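Local coordinates for protein beta-1,4-mannanase (Aplysia kurodai, PDB 3VUP) that probably hydrolyses the beta-1,4-mannosidic linkages of mannan as an enzyme of the sea hare's digestive fluid, working from a TIM-barrel scaffold, at residues Trp62-Gly67 with Pro108-Ala113; Gly156-Asn161 with Leu219-Val224. All blocks are in the same frame, centred on the assembly; numbering follows the deposited sequence.

Interaction 1 of 2, residues Trp62-Gly67 with Pro108-Ala113; sequences WIHIQG and PCLWNA
Asn112 contributes more buried area than any other residue of the pair. Its CG stands anti to the backbone N (chi1 -179°), which carries the amide across to the Trp62 indole, where ND2 lies 3.4 Å from Trp62 CZ3 with the amide and ring planes 53° apart. Asn112 CB runs alongside Ile65 CG2 at 3.7 Å, while OD1 takes a hydrogen bond from Asn161 ND2. Asn112 N donates to Ile65 O (2.9 Å) from above the carbonyl plane, and the Gln66 side-chain amide donates through NE2 to the backbone Asn112 O at 2.9 Å and also to Val115 O.

Trp62 receives Cys109 SG over one face, 4.4 Å from the centroid of the five-membered ring and 13° off its normal, a sulfur-aromatic contact. Trp25 meets the indole edge-to-face, and a bound Tris molecule lies close by.

The segments lie on neighbouring parallel strands of the TIM barrel, 58-65 and 105-112, and run on into loops; a beta bulge falls between the Trp62-Cys109 and Ile65-Trp111 bridges. Within it, Ile63 N bonds Cys109 O (2.9 Å), and Leu110 O accepts from Ile65 N and, weakly, from His64 N.

The corner turns His64 toward Trp111: His64 CB sits over the six-membered ring, 4.0 Å from its centroid, as a CH-pi contact, and the imidazole crosses the indole obliquely. His64 NE2 and ND1 bond Tyr136 and Thr70. An alanine in place of Trp111 would probably leave His64 less firmly positioned, for the surface under its CB and CD2 goes, and would deprive Gln207 of the NE1 partner.

Interaction 2 of 2, residues Gly156-Asn161 with Leu219-Val224; sequences GWDLMN and LVTMGV
The Trp157 indole touches Pro108 and Ile211 outside the pair; from 219-224 it meets Leu219 O obliquely, 4.0 Å from Trp157 CD1. The Asp158 carboxylate employs its two oxygens differently. With CG anti to the backbone N (chi1 176°), OD1 comes within 3.3 Å of Met222 CA, accepting weak hydrogen bonds from Gly223 N across the gap and from Met160 N on its own strand. OD2 forms a salt bridge with Arg60 and accepts from Gln260 NE2, which would favour the charged carboxylate.

The ladder begins straight: Trp157 N to Leu219 O (167° at the hydrogen), then Thr221 N to Trp157 O at 2.8 Å and Leu159 N to Thr221 O at 2.9 Å. Past Asp158 the register slips by one, and Gly223 N reaches Met160 O at 3.2 Å. The Leu159 and Val220 side chains cross obliquely, CG to CG1 3.7 Å.

Two parallel strands meeting at 36°, interrupted by a beta bulge, form part of the TIM barrel wall; at its C-terminal end Asn161, whose OD1 bonds Arg60, hydrogen-bonds through ND2 a Tris molecule probably from the crystallisation liquor, consistent with the substrate pocket of such glycoside hydrolases.

How the interactions relate
From the N terminus, the chain lays down 62-67, passes through helix 88-101 and returns at 108-113, so interaction 1 closes a beta-alpha-beta crossover. After helices 122-128 and 130-147 it reaches 156-161, and helix 197-214 leads to 219-224, where interaction 2 closes a second crossover. The two loops follow in series, neither nesting nor crossing. Strands 105-112 and 157-161 are adjacent, however, and backbone bonds Leu110 N to Asp158 O and Trp111 O to Asn161 N, both 2.8 Å, join the contacts into a continuous parallel sheet, the second to fifth of eight barrel strands. Trp62 also packs on Asn161, and both approach the bound Tris.

Interaction 1 of 2, residues Trp62-Gly67 with Pro108-Ala113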
# COMPACT_ATOMS: atom_id res chain seq x y z
N TRP A 62 -0.68 -3.35 7.88
CA TRP A 62 -1.41 -2.11 8.05
C TRP A 62 -1.18 -1.52 9.43
O TRP A 62 -1.16 -2.24 10.43
CB TRP A 62 -2.90 -2.32 7.82
CG TRP A 62 -3.30 -2.79 6.44
CD1 TRP A 62 -2.51 -3.28 5.44
CD2 TRP A 62 -4.63 -2.82 5.95
NE1 TRP A 62 -3.28 -3.59 4.34
CE2 TRP A 62 -4.59 -3.32 4.64
CE3 TRP A 62 -5.86 -2.44 6.50
CZ2 TRP A 62 -5.75 -3.48 3.87
CZ3 TRP A 62 -6.99 -2.59 5.75
CH2 TRP A 62 -6.94 -3.11 4.45
N ILE A 63 -1.03 -0.19 9.48
CA ILE A 63 -0.59 0.51 10.67
C ILE A 63 -1.73 1.29 11.34
O ILE A 63 -2.38 0.76 12.24
CB ILE A 63 0.64 1.43 10.38
CG1 ILE A 63 1.71 0.67 9.57
CG2 ILE A 63 1.19 1.99 11.68
CD1 ILE A 63 2.25 -0.58 10.23
N HIS A 64 -1.99 2.53 10.91
CA HIS A 64 -3.01 3.34 11.59
C HIS A 64 -4.43 2.88 11.27
O HIS A 64 -5.31 2.90 12.14
CB HIS A 64 -2.93 4.83 11.20
CG HIS A 64 -1.57 5.46 11.31
ND1 HIS A 64 -0.74 5.33 12.40
CD2 HIS A 64 -0.95 6.32 10.46
CE1 HIS A 64 0.35 6.05 12.20
NE2 HIS A 64 0.25 6.66 11.04
N ILE A 65 -4.65 2.52 10.01
CA ILE A 65 -5.93 2.08 9.48
C ILE A 65 -6.91 3.26 9.45
O ILE A 65 -6.86 4.05 8.50
CB ILE A 65 -6.44 0.78 10.15
CG1 ILE A 65 -5.31 -0.25 10.10
CG2 ILE A 65 -7.66 0.26 9.43
CD1 ILE A 65 -5.72 -1.67 10.41
N GLN A 66 -7.75 3.42 10.46
CA GLN A 66 -8.58 4.63 10.53
C GLN A 66 -8.38 5.39 11.84
O GLN A 66 -9.25 6.14 12.28
CB GLN A 66 -10.05 4.31 10.25
CG GLN A 66 -10.20 3.73 8.85
CD GLN A 66 -11.63 3.59 8.37
OE1 GLN A 66 -12.52 3.17 9.12
NE2 GLN A 66 -11.86 3.91 7.09
N GLY A 67 -7.21 5.23 12.45
CA GLY A 67 -6.86 5.99 13.63
C GLY A 67 -7.40 5.43 14.93
O GLY A 67 -7.54 6.16 15.90
N PRO A 108 4.72 -0.86 5.08
CA PRO A 108 3.66 -0.44 6.00
C PRO A 108 2.62 0.36 5.24
O PRO A 108 2.96 1.24 4.45
CB PRO A 108 4.40 0.47 6.99
CG PRO A 108 5.86 0.12 6.84
CD PRO A 108 6.01 -0.21 5.39
N CYS A 109 1.35 0.06 5.50
CA CYS A 109 0.24 0.78 4.89
C CYS A 109 -0.41 1.65 5.97
O CYS A 109 -0.94 1.13 6.95
CB CYS A 109 -0.77 -0.20 4.29
SG CYS A 109 -2.23 0.60 3.60
N LEU A 110 -0.35 2.96 5.79
CA LEU A 110 -0.71 3.89 6.86
C LEU A 110 -2.21 3.91 7.14
O LEU A 110 -2.62 3.72 8.29
CB LEU A 110 -0.20 5.29 6.55
CG LEU A 110 1.31 5.42 6.44
CD1 LEU A 110 1.66 6.86 6.08
CD2 LEU A 110 2.00 4.98 7.73
N TRP A 111 -3.02 4.13 6.10
CA TRP A 111 -4.45 4.41 6.25
C TRP A 111 -5.29 3.44 5.43
O TRP A 111 -4.78 2.73 4.55
CB TRP A 111 -4.76 5.83 5.80
CG TRP A 111 -3.98 6.89 6.51
CD1 TRP A 111 -2.94 7.62 6.00
CD2 TRP A 111 -4.18 7.36 7.85
NE1 TRP A 111 -2.48 8.51 6.94
CE2 TRP A 111 -3.22 8.36 8.09
CE3 TRP A 111 -5.05 7.01 8.89
CZ2 TRP A 111 -3.13 9.05 9.30
CZ3 TRP A 111 -4.96 7.69 10.09
CH2 TRP A 111 -4.01 8.69 10.29
N ASN A 112 -6.60 3.42 5.71
CA ASN A 112 -7.52 2.53 5.02
C ASN A 112 -8.83 3.26 4.73
O ASN A 112 -9.38 3.94 5.61
CB ASN A 112 -7.82 1.32 5.92
CG ASN A 112 -8.76 0.32 5.28
OD1 ASN A 112 -8.77 0.16 4.06
ND2 ASN A 112 -9.54 -0.37 6.11
N ALA A 113 -9.33 3.10 3.51
CA ALA A 113 -10.65 3.62 3.13
C ALA A 113 -11.58 2.53 2.59
O ALA A 113 -12.62 2.85 2.00
CB ALA A 113 -10.51 4.76 2.13

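Interaction 2 of 2, residues Gly156-Asn161 with Leu219-Val224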
# COMPACT_ATOMS: atom_id res chain seq x y z
N GLY A 156 8.96 0.23 1.36
CA GLY A 156 8.31 1.47 0.95
C GLY A 156 7.08 1.71 1.78
O GLY A 156 6.57 0.80 2.45
N TRP A 157 6.61 2.94 1.74
CA TRP A 157 5.44 3.37 2.50
C TRP A 157 4.22 3.38 1.59
O TRP A 157 4.23 4.03 0.55
CB TRP A 157 5.64 4.78 3.06
CG TRP A 157 6.75 4.89 4.07
CD1 TRP A 157 8.02 5.33 3.85
CD2 TRP A 157 6.67 4.55 5.46
NE1 TRP A 157 8.74 5.30 5.02
CE2 TRP A 157 7.94 4.83 6.02
CE3 TRP A 157 5.66 4.06 6.29
CZ2 TRP A 157 8.22 4.61 7.38
CZ3 TRP A 157 5.94 3.84 7.64
CH2 TRP A 157 7.21 4.12 8.17
N ASP A 158 3.18 2.64 1.97
CA ASP A 158 1.91 2.66 1.25
C ASP A 158 1.01 3.63 2.02
O ASP A 158 0.63 3.37 3.16
CB ASP A 158 1.33 1.24 1.22
CG ASP A 158 -0.05 1.15 0.57
OD1 ASP A 158 -0.73 2.19 0.40
OD2 ASP A 158 -0.47 0.00 0.28
N LEU A 159 0.67 4.76 1.40
CA LEU A 159 -0.08 5.79 2.12
C LEU A 159 -1.48 5.38 2.49
O LEU A 159 -2.00 5.79 3.52
CB LEU A 159 -0.16 7.06 1.29
CG LEU A 159 1.17 7.70 0.91
CD1 LEU A 159 0.91 9.01 0.21
CD2 LEU A 159 2.05 7.91 2.13
N MET A 160 -2.14 4.60 1.64
CA MET A 160 -3.54 4.32 1.86
C MET A 160 -4.02 3.11 1.11
O MET A 160 -3.82 2.98 -0.11
CB MET A 160 -4.40 5.52 1.48
CG MET A 160 -5.90 5.33 1.76
SD MET A 160 -6.87 6.82 1.52
CE MET A 160 -7.32 7.18 3.20
N ASN A 161 -4.71 2.25 1.83
CA ASN A 161 -5.43 1.16 1.22
C ASN A 161 -6.77 1.60 0.63
O ASN A 161 -7.65 2.06 1.36
CB ASN A 161 -5.71 0.07 2.23
CG ASN A 161 -6.33 -1.12 1.58
OD1 ASN A 161 -5.68 -1.80 0.79
ND2 ASN A 161 -7.61 -1.37 1.85
N LEU A 219 10.76 4.95 -0.69
CA LEU A 219 9.79 4.83 -1.77
C LEU A 219 8.38 4.94 -1.22
O LEU A 219 8.11 4.53 -0.09
CB LEU A 219 9.95 3.50 -2.50
CG LEU A 219 11.35 3.19 -3.05
CD1 LEU A 219 11.37 1.82 -3.71
CD2 LEU A 219 11.80 4.27 -4.03
N VAL A 220 7.48 5.47 -2.05
CA VAL A 220 6.09 5.68 -1.65
C VAL A 220 5.14 5.14 -2.71
O VAL A 220 5.36 5.31 -3.93
CB VAL A 220 5.81 7.19 -1.40
CG1 VAL A 220 4.38 7.39 -0.89
CG2 VAL A 220 6.80 7.75 -0.40
N THR A 221 4.08 4.48 -2.24
CA THR A 221 3.04 3.94 -3.11
C THR A 221 1.68 4.15 -2.43
O THR A 221 1.58 4.77 -1.37
CB THR A 221 3.30 2.44 -3.41
OG1 THR A 221 2.42 1.98 -4.44
CG2 THR A 221 3.10 1.59 -2.17
N MET A 222 0.64 3.60 -3.05
CA MET A 222 -0.72 3.63 -2.55
C MET A 222 -1.44 2.49 -3.27
O MET A 222 -1.23 2.28 -4.47
CB MET A 222 -1.36 5.00 -2.81
CG MET A 222 -2.84 5.12 -2.51
SD MET A 222 -3.86 4.48 -3.87
CE MET A 222 -3.22 5.46 -5.22
N GLY A 223 -2.26 1.73 -2.55
CA GLY A 223 -2.90 0.56 -3.12
C GLY A 223 -4.32 0.81 -3.61
O GLY A 223 -5.24 0.97 -2.81
N VAL A 224 -4.50 0.85 -4.93
CA VAL A 224 -5.83 1.08 -5.48
C VAL A 224 -6.66 -0.20 -5.44
O VAL A 224 -6.14 -1.31 -5.56
CB VAL A 224 -5.81 1.64 -6.92
CG1 VAL A 224 -5.06 2.97 -6.96
CG2 VAL A 224 -5.22 0.65 -7.92